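Local atomic coordinates of trans-4-hydroxy-L-proline dehydratase (Clostridioides difficile 70-100-2010, PDB entry 6VXC), a protein that uses a glycyl radical to dehydrate trans-4-hydroxy-L-proline to (S)-1-pyrroline-5-carboxylate in the anaerobic breakdown of this amino acid. Residues Met387-Ile401 with Ile416-Thr429. Numbering follows the deposited sequence.
Sequences MDEMKLIQPSSNVQI and ISRKGWGQPAFYNT
Met387 brings its CE to within 3.4 Å of Gln423 CB and also against the Pro424 ring; the bend at chi3 (-69°) of the flexible thioether chain turns the methyl toward 423-424. At the next residue, Asp388 lays its CB against Ile416 and offers the syn lone pair of OD1 to Lys419 NZ at 2.7 Å, while OD2 pairs with Arg412. Lys391 leaves the helix with positive phi, and its extended chain runs over the Trp421 indole: CG stands 3.8 Å from the centroid of the five-membered ring, a CH-pi contact, and Gln423 CB touches the opposite face. The Gln423 amide, donor and acceptor at once, bridges the backbone after the cis peptide: NE2 donates to Pro395 O (3.1 Å) and OE1 accepts a weak bond from Ser397 N. Here begins the parallel pairing of a beta-alpha-beta unit, strands 396-401 and 426-428 joined through helix 407-418, within the glycyl radical enzyme core. Asn398 OD1 accepts a hydrogen bond from Ala425 N at 2.8 Å, standing in for a backbone acceptor before the regular ladder, and its CB meets the edge of the Tyr427 ring, whose OH hydrogen-bonds the backbone O of Cys454, probably the radical cysteine. Val399 N donates to Ala425 O and its O accepts from Tyr427 N; its branched CG2 packs on Phe426 CD2 at 3.5 Å. Gln400 is long enough for OE1 to accept, on an in-plane lone pair, a hydrogen bond from Thr429 OG1. Ile401 N donates to Tyr427 O (2.8 Å) and its O accepts from Thr429 N, its CG1 lying at the Phe426 edge.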
loop_
_atom_site.group_PDB
_atom_site.type_symbol
_atom_site.label_atom_id
_atom_site.label_comp_id
_atom_site.label_asym_id
_atom_site.label_seq_id
_atom_site.Cartn_x
_atom_site.Cartn_y
_atom_site.Cartn_z
ATOM N N MET A 387 14.655 9.714 -9.177
ATOM C CA MET A 387 14.591 8.493 -8.373
ATOM C C MET A 387 15.928 7.753 -8.410
ATOM O O MET A 387 16.392 7.240 -7.382
ATOM C CB MET A 387 13.433 7.590 -8.823
ATOM C CG MET A 387 13.623 6.873 -10.142
ATOM S SD MET A 387 12.373 5.609 -10.489
ATOM C CE MET A 387 12.788 4.378 -9.241
ATOM N N ASP A 388 16.585 7.759 -9.573
ATOM C CA ASP A 388 17.915 7.175 -9.728
ATOM C C ASP A 388 18.921 7.865 -8.807
ATOM O O ASP A 388 19.589 7.218 -7.993
ATOM C CB ASP A 388 18.312 7.314 -11.201
ATOM C CG ASP A 388 19.512 6.484 -11.614
ATOM O OD1 ASP A 388 19.960 5.588 -10.865
ATOM O OD2 ASP A 388 19.992 6.738 -12.748
ATOM N N GLU A 389 18.991 9.196 -8.875
ATOM C CA GLU A 389 19.952 9.929 -8.054
ATOM C C GLU A 389 19.656 9.780 -6.562
ATOM O O GLU A 389 20.557 9.499 -5.768
ATOM C CB GLU A 389 19.955 11.410 -8.436
ATOM C CG GLU A 389 20.897 12.252 -7.556
ATOM C CD GLU A 389 22.371 11.935 -7.798
ATOM O OE1 GLU A 389 22.732 11.691 -8.965
ATOM O OE2 GLU A 389 23.151 11.917 -6.829
ATOM N N MET A 390 18.398 9.977 -6.155
ATOM C CA MET A 390 18.095 10.074 -4.724
ATOM C C MET A 390 18.199 8.730 -3.994
ATOM O O MET A 390 18.572 8.699 -2.815
ATOM C CB MET A 390 16.701 10.671 -4.525
ATOM C CG MET A 390 16.561 12.113 -5.053
ATOM S SD MET A 390 17.838 13.254 -4.469
ATOM C CE MET A 390 17.274 13.590 -2.815
ATOM N N LYS A 391 17.877 7.629 -4.660
ATOM C CA LYS A 391 17.906 6.289 -4.078
ATOM C C LYS A 391 17.264 6.264 -2.679
ATOM O O LYS A 391 17.858 5.833 -1.692
ATOM C CB LYS A 391 19.339 5.751 -4.050
ATOM C CG LYS A 391 19.426 4.230 -3.846
ATOM C CD LYS A 391 20.864 3.687 -3.816
ATOM C CE LYS A 391 20.861 2.185 -3.535
ATOM N NZ LYS A 391 22.191 1.520 -3.702
ATOM N N LEU A 392 16.008 6.720 -2.623
ATOM C CA LEU A 392 15.209 6.731 -1.399
ATOM C C LEU A 392 14.061 5.735 -1.512
ATOM O O LEU A 392 13.435 5.614 -2.570
ATOM C CB LEU A 392 14.649 8.128 -1.120
ATOM C CG LEU A 392 15.679 9.248 -0.888
ATOM C CD1 LEU A 392 14.986 10.607 -0.846
ATOM C CD2 LEU A 392 16.543 9.008 0.368
ATOM N N ILE A 393 13.786 5.012 -0.422
ATOM C CA ILE A 393 12.734 3.994 -0.479
ATOM C C ILE A 393 11.334 4.577 -0.371
ATOM O O ILE A 393 10.359 3.865 -0.642
ATOM C CB ILE A 393 12.935 2.900 0.593
ATOM C CG1 ILE A 393 12.950 3.480 2.006
ATOM C CG2 ILE A 393 14.184 2.087 0.306
ATOM C CD1 ILE A 393 13.128 2.405 3.079
ATOM N N GLN A 394 11.213 5.847 -0.015
ATOM C CA GLN A 394 9.974 6.601 -0.186
ATOM C C GLN A 394 10.301 7.825 -1.027
ATOM O O GLN A 394 11.336 8.432 -0.816
ATOM C CB GLN A 394 9.393 7.052 1.148
ATOM C CG GLN A 394 9.002 5.954 2.116
ATOM C CD GLN A 394 7.916 6.438 3.078
ATOM O OE1 GLN A 394 6.729 6.352 2.766
ATOM N NE2 GLN A 394 8.315 6.937 4.241
ATOM N N PRO A 395 9.447 8.177 -1.993
ATOM C CA PRO A 395 8.238 7.477 -2.404
ATOM C C PRO A 395 8.581 6.184 -3.143
ATOM O O PRO A 395 9.751 5.897 -3.424
ATOM C CB PRO A 395 7.570 8.464 -3.355
ATOM C CG PRO A 395 8.741 9.179 -3.988
ATOM C CD PRO A 395 9.749 9.315 -2.881
ATOM N N SER A 396 7.547 5.420 -3.455
ATOM C CA SER A 396 7.676 4.201 -4.239
ATOM C C SER A 396 7.500 4.608 -5.700
ATOM O O SER A 396 6.373 4.755 -6.188
ATOM C CB SER A 396 6.647 3.176 -3.761
ATOM O OG SER A 396 6.721 1.962 -4.465
ATOM N N SER A 397 8.630 4.815 -6.398
ATOM C CA SER A 397 8.645 5.414 -7.733
ATOM C C SER A 397 8.680 4.310 -8.788
ATOM O O SER A 397 9.692 3.617 -8.945
ATOM C CB SER A 397 9.839 6.359 -7.887
ATOM O OG SER A 397 9.867 6.913 -9.197
ATOM N N ASN A 398 7.585 4.161 -9.520
ATOM C CA ASN A 398 7.396 3.046 -10.441
ATOM C C ASN A 398 7.018 3.564 -11.820
ATOM O O ASN A 398 6.724 4.748 -12.002
ATOM C CB ASN A 398 6.319 2.094 -9.910
ATOM C CG ASN A 398 6.661 1.584 -8.553
ATOM O OD1 ASN A 398 7.705 0.982 -8.369
ATOM N ND2 ASN A 398 5.842 1.886 -7.584
ATOM N N VAL A 399 6.956 2.646 -12.786
ATOM C CA VAL A 399 6.650 2.994 -14.165
ATOM C C VAL A 399 5.468 2.171 -14.665
ATOM O O VAL A 399 5.290 1.011 -14.282
ATOM C CB VAL A 399 7.890 2.809 -15.075
ATOM C CG1 VAL A 399 9.018 3.711 -14.578
ATOM C CG2 VAL A 399 8.330 1.350 -15.166
ATOM N N GLN A 400 4.623 2.819 -15.462
ATOM C CA GLN A 400 3.610 2.164 -16.273
ATOM C C GLN A 400 4.160 1.990 -17.682
ATOM O O GLN A 400 4.553 2.966 -18.330
ATOM C CB GLN A 400 2.309 2.967 -16.309
ATOM C CG GLN A 400 1.289 2.603 -15.244
ATOM C CD GLN A 400 -0.094 3.161 -15.557
ATOM O OE1 GLN A 400 -0.609 2.986 -16.662
ATOM N NE2 GLN A 400 -0.684 3.875 -14.599
ATOM N N ILE A 401 4.159 0.758 -18.154
ATOM C CA ILE A 401 4.652 0.410 -19.470
ATOM C C ILE A 401 3.447 0.032 -20.310
ATOM O O ILE A 401 2.696 -0.874 -19.945
ATOM C CB ILE A 401 5.671 -0.737 -19.398
ATOM C CG1 ILE A 401 6.857 -0.362 -18.493
ATOM C CG2 ILE A 401 6.096 -1.159 -20.793
ATOM C CD1 ILE A 401 7.582 0.934 -18.856
ATOM N N ILE A 416 17.732 1.419 -14.129
ATOM C CA ILE A 416 17.650 1.705 -12.708
ATOM C C ILE A 416 17.374 0.423 -11.928
ATOM O O ILE A 416 18.020 0.154 -10.912
ATOM C CB ILE A 416 16.590 2.793 -12.443
ATOM C CG1 ILE A 416 16.945 4.078 -13.217
ATOM C CG2 ILE A 416 16.493 3.087 -10.972
ATOM C CD1 ILE A 416 15.769 5.073 -13.366
ATOM N N SER A 417 16.432 -0.395 -12.404
ATOM C CA SER A 417 16.107 -1.649 -11.717
ATOM C C SER A 417 17.344 -2.534 -11.586
ATOM O O SER A 417 17.604 -3.116 -10.522
ATOM C CB SER A 417 14.988 -2.373 -12.480
ATOM O OG SER A 417 14.658 -3.640 -11.926
ATOM N N ARG A 418 18.162 -2.580 -12.639
ATOM C CA ARG A 418 19.335 -3.431 -12.627
ATOM C C ARG A 418 20.331 -3.009 -11.557
ATOM O O ARG A 418 21.150 -3.822 -11.135
ATOM C CB ARG A 418 19.989 -3.384 -14.015
ATOM C CG ARG A 418 21.320 -4.073 -14.117
ATOM C CD ARG A 418 21.831 -4.112 -15.561
ATOM N NE ARG A 418 22.239 -2.809 -16.080
ATOM C CZ ARG A 418 22.856 -2.649 -17.248
ATOM N NH1 ARG A 418 23.201 -1.449 -17.671
ATOM N NH2 ARG A 418 23.126 -3.705 -17.998
ATOM N N LYS A 419 20.254 -1.773 -11.069
ATOM C CA LYS A 419 21.157 -1.382 -9.994
ATOM C C LYS A 419 20.847 -2.083 -8.671
ATOM O O LYS A 419 21.644 -1.988 -7.739
ATOM C CB LYS A 419 21.135 0.135 -9.828
ATOM C CG LYS A 419 21.575 0.883 -11.093
ATOM C CD LYS A 419 21.635 2.370 -10.877
ATOM C CE LYS A 419 22.022 3.073 -12.173
ATOM N NZ LYS A 419 22.204 4.536 -11.984
ATOM N N GLY A 420 19.732 -2.791 -8.567
ATOM C CA GLY A 420 19.552 -3.738 -7.479
ATOM C C GLY A 420 18.947 -3.218 -6.193
ATOM O O GLY A 420 19.079 -3.886 -5.163
ATOM N N TRP A 421 18.307 -2.047 -6.192
ATOM C CA TRP A 421 17.583 -1.616 -5.002
ATOM C C TRP A 421 16.069 -1.697 -5.170
ATOM O O TRP A 421 15.330 -1.085 -4.399
ATOM C CB TRP A 421 18.011 -0.216 -4.548
ATOM C CG TRP A 421 17.835 0.904 -5.507
ATOM C CD1 TRP A 421 18.629 1.186 -6.575
ATOM C CD2 TRP A 421 16.846 1.946 -5.455
ATOM N NE1 TRP A 421 18.186 2.321 -7.209
ATOM C CE2 TRP A 421 17.090 2.806 -6.545
ATOM C CE3 TRP A 421 15.773 2.227 -4.599
ATOM C CZ2 TRP A 421 16.304 3.935 -6.803
ATOM C CZ3 TRP A 421 14.988 3.349 -4.856
ATOM C CH2 TRP A 421 15.267 4.191 -5.944
ATOM N N GLY A 422 15.599 -2.424 -6.154
ATOM C CA GLY A 422 14.199 -2.792 -6.277
ATOM C C GLY A 422 13.335 -1.894 -7.136
ATOM O O GLY A 422 12.573 -2.383 -7.961
ATOM N N GLN A 423 13.444 -0.576 -6.954
ATOM C CA GLN A 423 12.670 0.384 -7.750
ATOM C C GLN A 423 13.325 0.537 -9.123
ATOM O O GLN A 423 14.526 0.370 -9.245
ATOM C CB GLN A 423 12.593 1.763 -7.056
ATOM C CG GLN A 423 11.921 1.748 -5.696
ATOM C CD GLN A 423 11.667 3.151 -5.149
ATOM O OE1 GLN A 423 11.742 4.142 -5.880
ATOM N NE2 GLN A 423 11.337 3.233 -3.855
ATOM N N PRO A 424 12.527 0.788 -10.169
ATOM C CA PRO A 424 11.061 0.818 -10.188
ATOM C C PRO A 424 10.468 -0.566 -10.428
ATOM O O PRO A 424 11.119 -1.403 -11.061
ATOM C CB PRO A 424 10.749 1.720 -11.387
ATOM C CG PRO A 424 11.880 1.357 -12.369
ATOM C CD PRO A 424 13.104 1.153 -11.481
ATOM N N ALA A 425 9.251 -0.792 -9.939
ATOM C CA ALA A 425 8.456 -1.899 -10.428
ATOM C C ALA A 425 7.820 -1.496 -11.758
ATOM O O ALA A 425 7.709 -0.311 -12.084
ATOM C CB ALA A 425 7.375 -2.285 -9.422
ATOM N N PHE A 426 7.366 -2.495 -12.503
ATOM C CA PHE A 426 6.774 -2.306 -13.820
ATOM C C PHE A 426 5.314 -2.743 -13.791
ATOM O O PHE A 426 5.011 -3.844 -13.331
ATOM C CB PHE A 426 7.550 -3.107 -14.884
ATOM C CG PHE A 426 9.031 -2.772 -14.949
ATOM C CD1 PHE A 426 9.932 -3.374 -14.084
ATOM C CD2 PHE A 426 9.511 -1.869 -15.880
ATOM C CE1 PHE A 426 11.293 -3.071 -14.139
ATOM C CE2 PHE A 426 10.858 -1.564 -15.941
ATOM C CZ PHE A 426 11.756 -2.159 -15.066
ATOM N N TYR A 427 4.420 -1.898 -14.308
ATOM C CA TYR A 427 2.991 -2.178 -14.384
ATOM C C TYR A 427 2.518 -2.093 -15.829
ATOM O O TYR A 427 2.953 -1.215 -16.577
ATOM C CB TYR A 427 2.158 -1.194 -13.535
ATOM C CG TYR A 427 2.539 -1.145 -12.078
ATOM C CD1 TYR A 427 2.157 -2.165 -11.212
ATOM C CD2 TYR A 427 3.255 -0.071 -11.566
ATOM C CE1 TYR A 427 2.513 -2.141 -9.877
ATOM C CE2 TYR A 427 3.615 -0.027 -10.236
ATOM C CZ TYR A 427 3.238 -1.068 -9.391
ATOM O OH TYR A 427 3.590 -1.014 -8.070
ATOM N N ASN A 428 1.597 -2.985 -16.196
ATOM C CA ASN A 428 1.087 -3.113 -17.563
ATOM C C ASN A 428 -0.103 -2.174 -17.754
ATOM O O ASN A 428 -1.203 -2.438 -17.256
ATOM C CB ASN A 428 0.701 -4.563 -17.843
ATOM C CG ASN A 428 0.194 -4.781 -19.260
ATOM O OD1 ASN A 428 -0.046 -3.832 -19.998
ATOM N ND2 ASN A 428 0.069 -6.048 -19.656
ATOM N N THR A 429 0.117 -1.083 -18.489
ATOM C CA THR A 429 -0.939 -0.095 -18.705
ATOM C C THR A 429 -2.179 -0.718 -19.332
ATOM O O THR A 429 -3.310 -0.403 -18.932
ATOM C CB THR A 429 -0.424 1.052 -19.575
ATOM O OG1 THR A 429 0.601 1.769 -18.879
ATOM C CG2 THR A 429 -1.563 1.987 -19.976
HETATM O O HOH W 1 19.810 4.489 -8.300
HETATM O O HOH W 2 21.942 -1.171 -4.835
HETATM O O HOH W 3 10.262 1.349 -1.763
HETATM O O HOH W 4 12.103 6.570 -5.222
HETATM O O HOH W 5 2.645 -3.090 -21.799
#